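Local coordinates for PbSGBP-B lipoprotein (Prevotella bryantii B14, PDB 6D2Y) that probably binds polysaccharide, possibly xyloglucan, as a surface lipoprotein of a polysaccharide utilization locus, and carries a bound magnesium ion, at residues L157-I166 with R176-I187; G328-P337 with N419-K430. All coordinates share one frame; numbering follows the deposited sequence.

Interaction 1: residues L157-I166 with R176-I187; sequences LDYDNYPLEI and REAITSIEKTKI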
# COMPACT_ATOMS: atom_id res chain seq x y z
N LEU A 157 -8.92 -13.71 -8.74
CA LEU A 157 -9.28 -14.80 -9.64
C LEU A 157 -10.78 -14.76 -9.91
O LEU A 157 -11.58 -14.83 -8.98
CB LEU A 157 -8.86 -16.15 -9.05
CG LEU A 157 -7.49 -16.11 -8.35
CD1 LEU A 157 -7.30 -17.33 -7.47
CD2 LEU A 157 -6.37 -15.99 -9.38
N ASP A 158 -11.13 -14.66 -11.19
CA ASP A 158 -12.51 -14.51 -11.63
C ASP A 158 -12.92 -15.74 -12.42
O ASP A 158 -12.21 -16.16 -13.34
CB ASP A 158 -12.66 -13.25 -12.49
CG ASP A 158 -14.08 -13.02 -12.97
OD1 ASP A 158 -14.99 -12.89 -12.12
OD2 ASP A 158 -14.29 -12.96 -14.20
N TYR A 159 -14.07 -16.33 -12.07
CA TYR A 159 -14.57 -17.53 -12.71
C TYR A 159 -16.00 -17.31 -13.19
O TYR A 159 -16.71 -16.44 -12.68
CB TYR A 159 -14.54 -18.74 -11.77
CG TYR A 159 -13.16 -19.13 -11.28
CD1 TYR A 159 -12.76 -18.87 -9.98
CD2 TYR A 159 -12.26 -19.79 -12.12
CE1 TYR A 159 -11.51 -19.23 -9.52
CE2 TYR A 159 -11.01 -20.15 -11.67
CZ TYR A 159 -10.64 -19.87 -10.37
OH TYR A 159 -9.39 -20.23 -9.91
N ASP A 160 -16.40 -18.12 -14.17
CA ASP A 160 -17.78 -18.08 -14.65
C ASP A 160 -18.76 -18.44 -13.55
O ASP A 160 -19.73 -17.71 -13.30
CB ASP A 160 -17.95 -19.03 -15.84
CG ASP A 160 -17.17 -18.59 -17.06
OD1 ASP A 160 -17.20 -19.32 -18.08
OD2 ASP A 160 -16.55 -17.51 -17.00
N ASN A 161 -18.52 -19.56 -12.87
CA ASN A 161 -19.42 -20.03 -11.82
C ASN A 161 -19.29 -19.24 -10.53
O ASN A 161 -20.10 -19.44 -9.62
CB ASN A 161 -19.17 -21.52 -11.55
CG ASN A 161 -17.70 -21.88 -11.58
OD1 ASN A 161 -16.93 -21.37 -12.40
ND2 ASN A 161 -17.29 -22.79 -10.70
N TYR A 162 -18.31 -18.35 -10.42
CA TYR A 162 -18.19 -17.48 -9.25
C TYR A 162 -17.43 -16.22 -9.62
O TYR A 162 -16.19 -16.21 -9.61
CB TYR A 162 -17.49 -18.21 -8.10
CG TYR A 162 -17.95 -17.76 -6.73
CD1 TYR A 162 -17.75 -16.45 -6.31
CD2 TYR A 162 -18.59 -18.63 -5.86
CE1 TYR A 162 -18.17 -16.02 -5.07
CE2 TYR A 162 -19.01 -18.22 -4.61
CZ TYR A 162 -18.80 -16.91 -4.22
OH TYR A 162 -19.21 -16.49 -2.98
N PRO A 163 -18.13 -15.13 -9.95
CA PRO A 163 -17.44 -13.92 -10.39
C PRO A 163 -16.87 -13.13 -9.22
O PRO A 163 -17.47 -13.05 -8.15
CB PRO A 163 -18.54 -13.12 -11.11
CG PRO A 163 -19.74 -14.05 -11.19
CD PRO A 163 -19.59 -15.00 -10.05
N LEU A 164 -15.69 -12.54 -9.44
CA LEU A 164 -15.15 -11.58 -8.50
C LEU A 164 -16.01 -10.32 -8.52
O LEU A 164 -16.46 -9.88 -9.58
CB LEU A 164 -13.69 -11.25 -8.82
CG LEU A 164 -12.86 -10.30 -7.94
CD1 LEU A 164 -11.38 -10.57 -8.15
CD2 LEU A 164 -13.15 -8.82 -8.21
N GLU A 165 -16.23 -9.74 -7.34
CA GLU A 165 -17.04 -8.54 -7.23
C GLU A 165 -16.35 -7.54 -6.32
O GLU A 165 -15.59 -7.90 -5.42
CB GLU A 165 -18.44 -8.85 -6.70
CG GLU A 165 -19.23 -9.79 -7.60
CD GLU A 165 -20.67 -9.92 -7.15
OE1 GLU A 165 -20.90 -10.36 -6.01
OE2 GLU A 165 -21.57 -9.59 -7.95
N ILE A 166 -16.61 -6.26 -6.58
CA ILE A 166 -16.16 -5.16 -5.74
C ILE A 166 -17.39 -4.54 -5.11
O ILE A 166 -18.27 -4.02 -5.82
CB ILE A 166 -15.36 -4.12 -6.55
CG1 ILE A 166 -14.12 -4.76 -7.17
CG2 ILE A 166 -14.99 -2.94 -5.67
CD1 ILE A 166 -13.03 -3.77 -7.54
N ARG A 176 -20.37 -4.95 -13.32
CA ARG A 176 -19.35 -5.67 -14.06
C ARG A 176 -18.96 -4.95 -15.35
O ARG A 176 -17.80 -5.02 -15.77
CB ARG A 176 -19.83 -7.10 -14.36
CG ARG A 176 -19.21 -7.75 -15.59
CD ARG A 176 -17.83 -8.32 -15.29
NE ARG A 176 -17.75 -8.97 -13.99
CZ ARG A 176 -16.94 -9.98 -13.70
NH1 ARG A 176 -16.14 -10.48 -14.64
NH2 ARG A 176 -16.93 -10.51 -12.49
N GLU A 177 -19.91 -4.23 -15.96
CA GLU A 177 -19.59 -3.49 -17.18
C GLU A 177 -18.55 -2.41 -16.92
O GLU A 177 -17.80 -2.05 -17.84
CB GLU A 177 -20.86 -2.87 -17.76
CG GLU A 177 -21.80 -2.25 -16.74
CD GLU A 177 -22.80 -3.25 -16.17
OE1 GLU A 177 -24.01 -2.95 -16.18
OE2 GLU A 177 -22.38 -4.34 -15.72
N ALA A 178 -18.48 -1.89 -15.70
CA ALA A 178 -17.45 -0.91 -15.36
C ALA A 178 -16.07 -1.53 -15.34
O ALA A 178 -15.07 -0.84 -15.58
CB ALA A 178 -17.76 -0.26 -14.01
N ILE A 179 -15.98 -2.83 -15.06
CA ILE A 179 -14.70 -3.53 -15.03
C ILE A 179 -14.25 -3.80 -16.46
O ILE A 179 -15.01 -4.31 -17.29
CB ILE A 179 -14.82 -4.84 -14.24
CG1 ILE A 179 -15.26 -4.55 -12.80
CG2 ILE A 179 -13.51 -5.61 -14.26
CD1 ILE A 179 -15.41 -5.78 -11.94
N THR A 180 -13.00 -3.44 -16.76
CA THR A 180 -12.43 -3.63 -18.09
C THR A 180 -11.54 -4.86 -18.19
O THR A 180 -11.47 -5.46 -19.27
CB THR A 180 -11.62 -2.39 -18.50
OG1 THR A 180 -10.48 -2.26 -17.65
CG2 THR A 180 -12.47 -1.13 -18.38
N SER A 181 -10.85 -5.23 -17.12
CA SER A 181 -9.97 -6.39 -17.13
C SER A 181 -9.70 -6.82 -15.70
O SER A 181 -9.70 -5.99 -14.78
CB SER A 181 -8.66 -6.09 -17.86
OG SER A 181 -7.89 -5.14 -17.14
N ILE A 182 -9.45 -8.11 -15.52
CA ILE A 182 -9.14 -8.69 -14.22
C ILE A 182 -7.95 -9.63 -14.41
O ILE A 182 -8.08 -10.68 -15.06
CB ILE A 182 -10.33 -9.44 -13.61
CG1 ILE A 182 -11.47 -8.47 -13.30
CG2 ILE A 182 -9.90 -10.17 -12.34
CD1 ILE A 182 -12.67 -9.12 -12.65
N GLU A 183 -6.81 -9.27 -13.85
CA GLU A 183 -5.64 -10.12 -13.79
C GLU A 183 -5.43 -10.59 -12.35
O GLU A 183 -6.08 -10.11 -11.42
CB GLU A 183 -4.39 -9.39 -14.30
CG GLU A 183 -4.54 -8.77 -15.67
CD GLU A 183 -3.40 -7.83 -16.01
OE1 GLU A 183 -2.34 -7.91 -15.35
OE2 GLU A 183 -3.57 -7.00 -16.93
N LYS A 184 -4.50 -11.53 -12.18
CA LYS A 184 -4.25 -12.08 -10.86
C LYS A 184 -3.81 -11.00 -9.88
O LYS A 184 -4.18 -11.03 -8.70
CB LYS A 184 -3.20 -13.19 -10.94
CG LYS A 184 -2.83 -13.80 -9.59
CD LYS A 184 -1.99 -15.05 -9.76
CE LYS A 184 -1.53 -15.59 -8.41
NZ LYS A 184 -0.58 -14.67 -7.74
N THR A 185 -3.04 -10.01 -10.35
CA THR A 185 -2.51 -8.97 -9.48
C THR A 185 -3.19 -7.62 -9.63
O THR A 185 -3.02 -6.77 -8.75
CB THR A 185 -1.01 -8.78 -9.73
OG1 THR A 185 -0.75 -8.71 -11.13
CG2 THR A 185 -0.22 -9.93 -9.13
N LYS A 186 -3.93 -7.39 -10.71
CA LYS A 186 -4.49 -6.07 -10.97
C LYS A 186 -5.92 -6.19 -11.47
O LYS A 186 -6.23 -7.03 -12.32
CB LYS A 186 -3.65 -5.29 -11.99
CG LYS A 186 -2.18 -5.12 -11.59
CD LYS A 186 -1.57 -3.87 -12.21
CE LYS A 186 -0.19 -3.58 -11.61
NZ LYS A 186 -0.21 -2.43 -10.66
N ILE A 187 -6.79 -5.33 -10.94
CA ILE A 187 -8.16 -5.17 -11.41
C ILE A 187 -8.29 -3.76 -11.98
O ILE A 187 -7.89 -2.79 -11.33
CB ILE A 187 -9.18 -5.38 -10.28
CG1 ILE A 187 -9.07 -6.79 -9.70
CG2 ILE A 187 -10.60 -5.11 -10.78
CD1 ILE A 187 -9.85 -6.98 -8.42
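Two torsions bring Asp-158 and Arg-176 together: the carboxylate carbon of Asp-158 stands anti to its own backbone nitrogen (chi1 -179°), and the Arg-176 chain bends at chi2 and chi3, which turns its guanidinium back toward the 157-166 segment. The setting is the immunoglobulin-like beta sandwich of an IPT/TIG domain, where strands 179-182 and 186-190 belong to one sheet and the loop 157-164 leads into strand 165-168 of the other. Arginine suits this exposed margin because its long chain can span the gap and offer two N-H groups at once. NH1 gives a nearly straight bond of 3.1 Å to Asp-158 OD2, while NH2 serves OD1. Both oxygens lie close to the guanidinium plane, yet the arginine meets them from above the carboxylate plane, the two flat groups being turned 41° apart.

Beneath this salt bridge the contact becomes apolar. Ile-182 lays CG2 and CD1 against CB of Asp-158, so the stem of the aspartate is packed while its head is paired. Deeper in, Leu-164 and Ile-187 reach toward each other tip to tip, with CD2 of Leu-164 3.8 Å from CD1 of Ile-187. Ile-166 extends this layer, its CD1 4.3 Å from Ile-187 CG2, and branched aliphatic chains suit the space between two sheets. Val-203 and Ile-201 of strand 200-205 also pack on Leu-164 and Ile-166 respectively.

Asp-158 also ties down its own segment: besides the arginine, OD1 accepts a bond from Leu-164 N at 2.8 Å, through its anti lone pair.

Interaction 2: residues G328-P337 with N419-K430; sequences GPMQIIFGSP and NDFSSLNIFLIK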
# COMPACT_ATOMS: atom_id res chain seq x y z
N GLY A 328 17.21 13.82 -6.45
CA GLY A 328 16.86 14.39 -5.18
C GLY A 328 15.79 13.61 -4.47
O GLY A 328 14.59 13.75 -4.74
N PRO A 329 16.21 12.76 -3.54
CA PRO A 329 15.24 11.91 -2.83
C PRO A 329 14.33 12.74 -1.94
O PRO A 329 14.75 13.71 -1.31
CB PRO A 329 16.13 10.99 -1.99
CG PRO A 329 17.51 11.10 -2.59
CD PRO A 329 17.59 12.50 -3.11
N MSE A 330 13.10 12.32 -1.80
CA MSE A 330 12.14 13.01 -1.03
C MSE A 330 12.15 12.57 0.37
O MSE A 330 11.66 11.53 0.69
CB MSE A 330 10.77 12.71 -1.59
CG MSE A 330 9.67 13.52 -0.94
SE MSE A 330 7.83 13.19 -1.40
CE MSE A 330 7.76 13.92 -3.15
N GLN A 331 12.66 13.39 1.24
CA GLN A 331 12.73 13.08 2.66
C GLN A 331 11.50 13.68 3.34
O GLN A 331 11.30 14.90 3.30
CB GLN A 331 14.02 13.61 3.29
CG GLN A 331 15.26 13.20 2.50
CD GLN A 331 16.53 13.22 3.33
OE1 GLN A 331 16.49 13.20 4.56
NE2 GLN A 331 17.68 13.24 2.65
N ILE A 332 10.67 12.82 3.92
CA ILE A 332 9.47 13.23 4.64
C ILE A 332 9.76 13.08 6.12
O ILE A 332 9.86 11.95 6.63
CB ILE A 332 8.25 12.41 4.20
CG1 ILE A 332 8.11 12.44 2.68
CG2 ILE A 332 6.99 12.94 4.86
CD1 ILE A 332 7.19 11.38 2.12
N ILE A 333 9.92 14.20 6.82
CA ILE A 333 10.41 14.20 8.20
C ILE A 333 9.32 14.72 9.12
O ILE A 333 8.89 15.87 8.99
CB ILE A 333 11.69 15.05 8.35
CG1 ILE A 333 12.64 14.83 7.17
CG2 ILE A 333 12.39 14.72 9.65
CD1 ILE A 333 12.67 15.99 6.19
N PHE A 334 8.90 13.89 10.06
CA PHE A 334 8.05 14.31 11.16
C PHE A 334 8.92 14.76 12.33
O PHE A 334 10.02 14.26 12.53
CB PHE A 334 7.12 13.18 11.62
CG PHE A 334 5.88 13.04 10.78
CD1 PHE A 334 4.82 13.93 10.93
CD2 PHE A 334 5.75 12.01 9.86
CE1 PHE A 334 3.68 13.80 10.17
CE2 PHE A 334 4.61 11.88 9.10
CZ PHE A 334 3.57 12.78 9.25
N GLY A 335 8.41 15.72 13.09
CA GLY A 335 9.19 16.28 14.18
C GLY A 335 8.32 16.67 15.36
O GLY A 335 7.15 17.03 15.20
N SER A 336 8.90 16.60 16.54
CA SER A 336 8.30 17.02 17.79
C SER A 336 8.54 18.50 18.02
O SER A 336 9.43 19.10 17.39
CB SER A 336 8.87 16.20 18.95
OG SER A 336 10.23 16.51 19.18
N PRO A 337 7.77 19.14 18.91
CA PRO A 337 8.07 20.53 19.26
C PRO A 337 9.46 20.70 19.85
O PRO A 337 10.03 21.80 19.75
CB PRO A 337 6.98 20.88 20.28
CG PRO A 337 5.88 19.93 19.99
CD PRO A 337 6.55 18.66 19.59
N ASN A 419 3.56 12.62 20.15
CA ASN A 419 4.02 14.00 20.09
C ASN A 419 5.08 14.21 19.01
O ASN A 419 5.31 15.36 18.60
CB ASN A 419 4.58 14.43 21.45
CG ASN A 419 3.50 14.86 22.41
OD1 ASN A 419 2.96 15.96 22.30
ND2 ASN A 419 3.18 14.00 23.37
N ASP A 420 5.71 13.14 18.54
CA ASP A 420 6.71 13.25 17.48
C ASP A 420 6.10 13.52 16.11
O ASP A 420 6.84 13.69 15.14
CB ASP A 420 7.56 11.98 17.43
CG ASP A 420 8.25 11.69 18.76
OD1 ASP A 420 7.54 11.55 19.78
OD2 ASP A 420 9.49 11.61 18.78
N PHE A 421 4.77 13.57 16.01
CA PHE A 421 4.10 13.90 14.76
C PHE A 421 3.43 15.27 14.86
O PHE A 421 2.25 15.41 14.54
CB PHE A 421 3.05 12.84 14.40
CG PHE A 421 3.60 11.45 14.30
CD1 PHE A 421 4.39 11.08 13.22
CD2 PHE A 421 3.33 10.51 15.28
CE1 PHE A 421 4.89 9.79 13.12
CE2 PHE A 421 3.83 9.23 15.19
CZ PHE A 421 4.61 8.87 14.11
N SER A 422 4.17 16.27 15.34
CA SER A 422 3.63 17.61 15.51
C SER A 422 3.90 18.52 14.32
O SER A 422 3.03 19.32 13.93
CB SER A 422 4.20 18.25 16.78
OG SER A 422 4.19 17.35 17.87
N SER A 423 5.09 18.43 13.73
CA SER A 423 5.46 19.20 12.55
C SER A 423 5.88 18.25 11.44
O SER A 423 6.23 17.09 11.68
CB SER A 423 6.59 20.19 12.86
OG SER A 423 6.21 21.09 13.89
N LEU A 424 5.84 18.76 10.21
CA LEU A 424 6.13 17.95 9.03
C LEU A 424 6.97 18.74 8.04
O LEU A 424 6.63 19.88 7.71
CB LEU A 424 4.85 17.47 8.36
CG LEU A 424 5.06 16.64 7.09
CD1 LEU A 424 5.63 15.27 7.45
CD2 LEU A 424 3.78 16.51 6.29
N ASN A 425 8.05 18.13 7.57
CA ASN A 425 8.87 18.68 6.50
C ASN A 425 8.88 17.71 5.33
O ASN A 425 8.98 16.49 5.52
CB ASN A 425 10.31 18.93 6.97
CG ASN A 425 10.51 20.32 7.50
OD1 ASN A 425 9.56 20.98 7.94
ND2 ASN A 425 11.75 20.79 7.48
N ILE A 426 8.76 18.25 4.12
CA ILE A 426 8.94 17.49 2.88
C ILE A 426 10.04 18.19 2.10
O ILE A 426 9.87 19.32 1.64
CB ILE A 426 7.65 17.40 2.06
CG1 ILE A 426 6.50 16.88 2.93
CG2 ILE A 426 7.86 16.53 0.83
CD1 ILE A 426 5.37 16.25 2.14
N PHE A 427 11.19 17.51 1.97
CA PHE A 427 12.39 18.11 1.40
C PHE A 427 12.98 17.16 0.37
O PHE A 427 13.34 16.03 0.70
CB PHE A 427 13.41 18.42 2.50
CG PHE A 427 14.44 19.44 2.10
CD1 PHE A 427 14.41 20.05 0.86
CD2 PHE A 427 15.46 19.79 2.98
CE1 PHE A 427 15.36 20.98 0.49
CE2 PHE A 427 16.41 20.73 2.62
CZ PHE A 427 16.36 21.32 1.38
N LEU A 428 13.07 17.63 -0.88
CA LEU A 428 13.74 16.89 -1.95
C LEU A 428 15.23 17.19 -1.86
O LEU A 428 15.69 18.25 -2.31
CB LEU A 428 13.19 17.30 -3.30
CG LEU A 428 12.00 16.57 -3.92
CD1 LEU A 428 10.89 16.34 -2.92
CD2 LEU A 428 11.50 17.39 -5.10
N ILE A 429 16.00 16.28 -1.27
CA ILE A 429 17.42 16.53 -1.05
C ILE A 429 18.12 15.20 -0.82
O ILE A 429 17.56 14.28 -0.21
CB ILE A 429 17.63 17.50 0.14
CG1 ILE A 429 19.11 17.80 0.35
CG2 ILE A 429 17.02 16.93 1.42
CD1 ILE A 429 19.38 18.80 1.44
N LYS A 430 19.34 15.10 -1.33
CA LYS A 430 20.25 14.01 -1.02
C LYS A 430 21.20 14.49 0.07
O LYS A 430 22.02 15.38 -0.16
CB LYS A 430 21.02 13.55 -2.26
CG LYS A 430 22.10 12.53 -1.96
CD LYS A 430 23.27 12.66 -2.92
CE LYS A 430 24.23 11.50 -2.77
NZ LYS A 430 24.80 11.05 -4.07
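Phe-334 is clasped between two side chains of the 419-430 segment. Over the centre of one face stands CD1 of Leu-424, 3.6 Å from the ring centroid in a CH-pi contact; against the opposite face comes the edge of Phe-421, led by its CD1, in a T-shaped pair with planes at 82°. A flat ring suits this place, since each face offers pi density to a C-H group. In Leu-424, CG lies anti to the backbone nitrogen (chi1 178°), and the turn at chi2 (71°) then lays CD1 over the ring and also within 3.7 Å of Ile-332 CG2.

Strands 330-335 and 423-428 run antiparallel, and Met-330, a selenomethionine, shares the face of Ile-332, Phe-334, Leu-424, Ile-426 and Leu-428. It lies alongside Ile-426, pointing the same way, and slants across Leu-428, whose CD1 is 3.7 Å from Met-330 CG. On the other face, Ile-333 sets CD1 against CB of Asn-425, whose OD1 accepts from Trp-283. Gln-331 crosses Ile-429 there: its NE2 donates to Ile-429 O at 3.0 Å from above the carbonyl plane, while OE1 is held by Arg-371.

The ladder ends in a classic beta bulge, Ser-422 and Ser-423 both facing Gly-335, whose carbonyl oxygen accepts both their N-H groups, at 3.1 Å from Ser-422 N and 2.9 Å from Ser-423 N.

These are the central strands of a four-stranded antiparallel sheet in the domain assigned by sequence to the xyloglucan-binding family of surface glycan-binding proteins. Strand 279-282 flanks 423-428, strand 372-374 flanks 330-335, and Met-317 and Leu-313 of strand 311-318, in another sheet, pack against Met-330, Ile-332 and Phe-334.

How the interactions relate
The two contacts occupy different domains on opposite sides of the chain's centre, their nearest atoms about 20 Å apart, and share no strand. Interaction 1 is partly buried and joins a loop and the strand it leads into to strands of the facing sheet, without backbone hydrogen bonds between its segments; a charged pair works at its solvent-facing margin, with aliphatic packing inside. Interaction 2 is a buried contact within one sheet, where a backbone ladder sets the spacing and aromatic and aliphatic groups fill the face turned to strand 311-318. Polar side chains thus differ in use: a salt bridge closes the first, whereas amides in the second satisfy buried partners. Neither contact contains the residues that coordinate magnesium.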